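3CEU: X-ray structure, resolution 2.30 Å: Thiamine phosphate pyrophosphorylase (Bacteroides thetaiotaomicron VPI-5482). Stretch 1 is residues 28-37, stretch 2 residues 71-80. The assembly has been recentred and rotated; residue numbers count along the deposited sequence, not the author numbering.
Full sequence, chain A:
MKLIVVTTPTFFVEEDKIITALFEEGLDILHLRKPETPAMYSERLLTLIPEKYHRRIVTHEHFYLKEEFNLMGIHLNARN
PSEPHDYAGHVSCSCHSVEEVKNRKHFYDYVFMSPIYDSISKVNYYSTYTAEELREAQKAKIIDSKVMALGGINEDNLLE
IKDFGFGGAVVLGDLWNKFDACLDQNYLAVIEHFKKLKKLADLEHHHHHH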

# COMPACT_ATOMS: atom_id res chain seq x y z
N ASP A 28 -6.62 -6.16 1.00
CA ASP A 28 -7.44 -4.97 1.17
C ASP A 28 -7.23 -4.00 0.00
O ASP A 28 -8.12 -3.80 -0.82
N ILE A 29 -6.03 -3.42 -0.07
CA ILE A 29 -5.69 -2.44 -1.11
C ILE A 29 -4.37 -2.72 -1.82
O ILE A 29 -3.42 -3.25 -1.24
N LEU A 30 -4.33 -2.34 -3.10
CA LEU A 30 -3.14 -2.51 -3.93
C LEU A 30 -2.73 -1.15 -4.45
O LEU A 30 -3.53 -0.44 -5.05
N HIS A 31 -1.47 -0.79 -4.20
CA HIS A 31 -0.93 0.48 -4.67
C HIS A 31 -0.05 0.22 -5.89
O HIS A 31 1.04 -0.35 -5.78
N LEU A 32 -0.56 0.63 -7.05
CA LEU A 32 0.14 0.45 -8.31
C LEU A 32 1.17 1.56 -8.46
O LEU A 32 0.83 2.72 -8.67
N ARG A 33 2.44 1.20 -8.33
CA ARG A 33 3.52 2.17 -8.46
C ARG A 33 4.56 1.64 -9.44
O ARG A 33 5.30 0.70 -9.14
N LYS A 34 4.59 2.26 -10.62
CA LYS A 34 5.52 1.90 -11.69
C LYS A 34 6.18 3.19 -12.17
O LYS A 34 5.81 3.74 -13.21
N PRO A 35 7.18 3.68 -11.42
CA PRO A 35 7.92 4.91 -11.74
C PRO A 35 8.40 5.02 -13.18
O PRO A 35 8.99 4.08 -13.70
N GLU A 36 8.16 6.17 -13.80
CA GLU A 36 8.61 6.42 -15.18
C GLU A 36 8.35 5.25 -16.12
O GLU A 36 9.29 4.63 -16.61
N THR A 37 7.09 4.96 -16.40
CA THR A 37 6.77 3.83 -17.26
C THR A 37 5.64 4.13 -18.24
O THR A 37 4.67 4.79 -17.88
N LEU A 71 -10.48 2.44 -11.18
CA LEU A 71 -9.61 2.24 -10.04
C LEU A 71 -10.22 2.93 -8.82
O LEU A 71 -11.18 3.71 -8.94
N MSE A 72 -9.67 2.62 -7.66
CA MSE A 72 -10.14 3.19 -6.40
C MSE A 72 -9.87 4.69 -6.32
O MSE A 72 -10.76 5.47 -5.98
N GLY A 73 -8.63 5.07 -6.62
CA GLY A 73 -8.23 6.47 -6.56
C GLY A 73 -6.76 6.67 -6.92
O GLY A 73 -6.15 5.82 -7.56
N ILE A 74 -6.19 7.79 -6.50
CA ILE A 74 -4.81 8.10 -6.81
C ILE A 74 -3.98 8.45 -5.57
O ILE A 74 -4.52 8.84 -4.52
N HIS A 75 -2.66 8.31 -5.70
CA HIS A 75 -1.74 8.62 -4.61
C HIS A 75 -0.77 9.66 -5.14
O HIS A 75 0.08 9.36 -5.96
N LEU A 76 -0.91 10.89 -4.67
CA LEU A 76 -0.03 11.96 -5.12
C LEU A 76 1.41 11.68 -4.70
O LEU A 76 1.66 11.17 -3.62
N ASN A 77 2.36 12.02 -5.56
CA ASN A 77 3.76 11.80 -5.24
C ASN A 77 4.67 12.74 -6.01
O ASN A 77 4.21 13.50 -6.87
N ALA A 78 5.96 12.70 -5.70
CA ALA A 78 6.93 13.58 -6.33
C ALA A 78 6.77 13.72 -7.83
O ALA A 78 6.71 14.83 -8.36
N ARG A 79 6.69 12.59 -8.53
CA ARG A 79 6.56 12.62 -9.98
C ARG A 79 5.17 13.05 -10.43
O ARG A 79 5.01 13.63 -11.50
N ASN A 80 4.16 12.79 -9.60
CA ASN A 80 2.79 13.18 -9.93
C ASN A 80 2.20 13.85 -8.70
O ASN A 80 1.38 13.28 -7.99

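Two histidines meet edge to face at the middle of this contact, yet no hydrogen bond joins the two stretches anywhere. The edge of His31 is directed toward the face of His75, with ring centroids 5.0 Å apart and planes at 80°; the closest atoms are His31 CE1 and His75 ND1, at 3.5 Å. Both residues send CA-to-CB toward the other stretch. His75 has a t chi1, whereas His31 lies between wells at -93°. Imidazole suits this buried place because its flat ring packs while its nitrogens make hydrogen bonds, which here all go elsewhere in the structure.

At one end the packing is apolar. Met72, modelled as selenomethionine, points toward stretch 1; chi1 and chi2 are both t, and chi3 at 112°, between wells, sets CE 3.5 Å from Ile29 CD1. Ile29 leaves its backbone sideways, but with chi1 m and chi2 t its end comes nearer, so two methyl groups meet, one at the end of a selenium-bearing chain and the other on a branched one, where neither needs a polar partner.

At the other end Arg79 does most of the covering, its long side chain (m, t, m, then -62°) reaching three residues. Its NE is 4.1 Å from CB of Pro35, whose compact ring offers an apolar surface. Its CD lies 3.9 Å from OE2 of Glu36, which leaves sideways but, with chi1 and chi2 both m, brings its end nearer. Less comfortably, Arg79 NH2 comes within 4.1 Å of Arg33 NE, placing like charges close together; Arg33 is extended, with chi1 to chi3 all t.

Asn77, with chi1 p, points toward stretch 1 without reaching it and instead braces its own turn. Its ND2 donates to His75 O at 3.2 Å, and its OD1 accepts from Asn80 N at 3.2 Å and, weakly, from Arg79 N at 3.0 Å.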

# COMPACT_ATOMS: atom_id res chain seq x y z
CB ASP A 28 -7.12 -4.27 2.49
CG ASP A 28 -7.49 -5.10 3.71
OD1 ASP A 28 -8.70 -5.32 3.96
OD2 ASP A 28 -6.56 -5.54 4.44
CB ILE A 29 -5.63 -1.01 -0.50
CG1 ILE A 29 -6.98 -0.66 0.13
CG2 ILE A 29 -5.29 0.01 -1.58
CD1 ILE A 29 -7.00 0.67 0.87
CB LEU A 30 -3.44 -3.42 -5.13
CG LEU A 30 -2.29 -3.58 -6.11
CD1 LEU A 30 -1.17 -4.36 -5.45
CD2 LEU A 30 -2.77 -4.30 -7.36
CB HIS A 31 -0.12 1.17 -3.57
CG HIS A 31 -0.92 2.15 -2.75
ND1 HIS A 31 -0.70 3.51 -2.79
CD2 HIS A 31 -1.97 1.97 -1.92
CE1 HIS A 31 -1.58 4.12 -2.02
NE2 HIS A 31 -2.37 3.21 -1.48
CB LEU A 32 -0.85 0.50 -9.48
CG LEU A 32 -0.31 0.37 -10.90
CD1 LEU A 32 0.49 -0.92 -11.04
CD2 LEU A 32 -1.47 0.39 -11.88
CB ARG A 33 4.14 2.43 -7.08
CG ARG A 33 5.28 3.44 -7.03
CD ARG A 33 5.63 3.77 -5.58
NE ARG A 33 6.87 4.52 -5.43
CZ ARG A 33 8.09 4.03 -5.64
NH1 ARG A 33 8.26 2.76 -6.03
NH2 ARG A 33 9.16 4.79 -5.45
CB LYS A 34 4.77 1.27 -12.87
CG LYS A 34 3.95 0.04 -12.53
CD LYS A 34 4.83 -1.07 -11.98
CE LYS A 34 4.06 -2.36 -11.79
NZ LYS A 34 4.93 -3.40 -11.19
CB PRO A 35 9.09 4.87 -10.76
CG PRO A 35 8.57 4.05 -9.61
CD PRO A 35 7.82 2.96 -10.31
CB GLU A 36 10.11 6.73 -15.18
CG GLU A 36 10.56 7.92 -14.32
CD GLU A 36 10.22 9.27 -14.93
OE1 GLU A 36 10.57 9.52 -16.11
OE2 GLU A 36 9.62 10.11 -14.21
CB THR A 37 6.39 2.62 -16.39
OG1 THR A 37 7.28 2.55 -15.27
CG2 THR A 37 6.49 1.34 -17.19
CB LEU A 71 -8.22 2.82 -10.31
CG LEU A 71 -7.50 2.36 -11.59
CD1 LEU A 71 -6.15 3.04 -11.67
CD2 LEU A 71 -7.34 0.85 -11.58
CB MSE A 72 -9.47 2.47 -5.24
CG MSE A 72 -10.00 2.86 -3.87
SE MSE A 72 -9.32 1.71 -2.44
CE MSE A 72 -8.20 2.99 -1.51
CB ILE A 74 -4.74 9.29 -7.77
CG1 ILE A 74 -5.29 10.54 -7.08
CG2 ILE A 74 -5.54 8.99 -9.02
CD1 ILE A 74 -5.07 11.82 -7.84
CB HIS A 75 -0.95 7.38 -4.20
CG HIS A 75 -0.24 7.53 -2.90
ND1 HIS A 75 -0.90 7.55 -1.69
CD2 HIS A 75 1.08 7.67 -2.61
CE1 HIS A 75 -0.03 7.69 -0.71
NE2 HIS A 75 1.18 7.76 -1.24
CB LEU A 76 -0.50 13.30 -4.56
CG LEU A 76 -1.98 13.55 -4.79
CD1 LEU A 76 -2.38 14.88 -4.15
CD2 LEU A 76 -2.29 13.55 -6.28
CB ASN A 77 4.13 10.34 -5.51
CG ASN A 77 4.03 9.97 -6.98
OD1 ASN A 77 4.91 10.31 -7.78
ND2 ASN A 77 2.95 9.29 -7.34
CB ALA A 78 8.34 13.12 -5.99
CB ARG A 79 6.95 11.26 -10.55
CG ARG A 79 8.44 10.92 -10.32
CD ARG A 79 8.73 9.43 -10.48
NE ARG A 79 7.89 8.64 -9.59
CZ ARG A 79 7.93 8.74 -8.26
NH1 ARG A 79 8.78 9.58 -7.67
NH2 ARG A 79 7.10 8.01 -7.51
CB ASN A 80 1.99 11.95 -10.35
CG ASN A 80 2.71 11.12 -11.41
OD1 ASN A 80 3.62 10.34 -11.10
ND2 ASN A 80 2.33 11.31 -12.68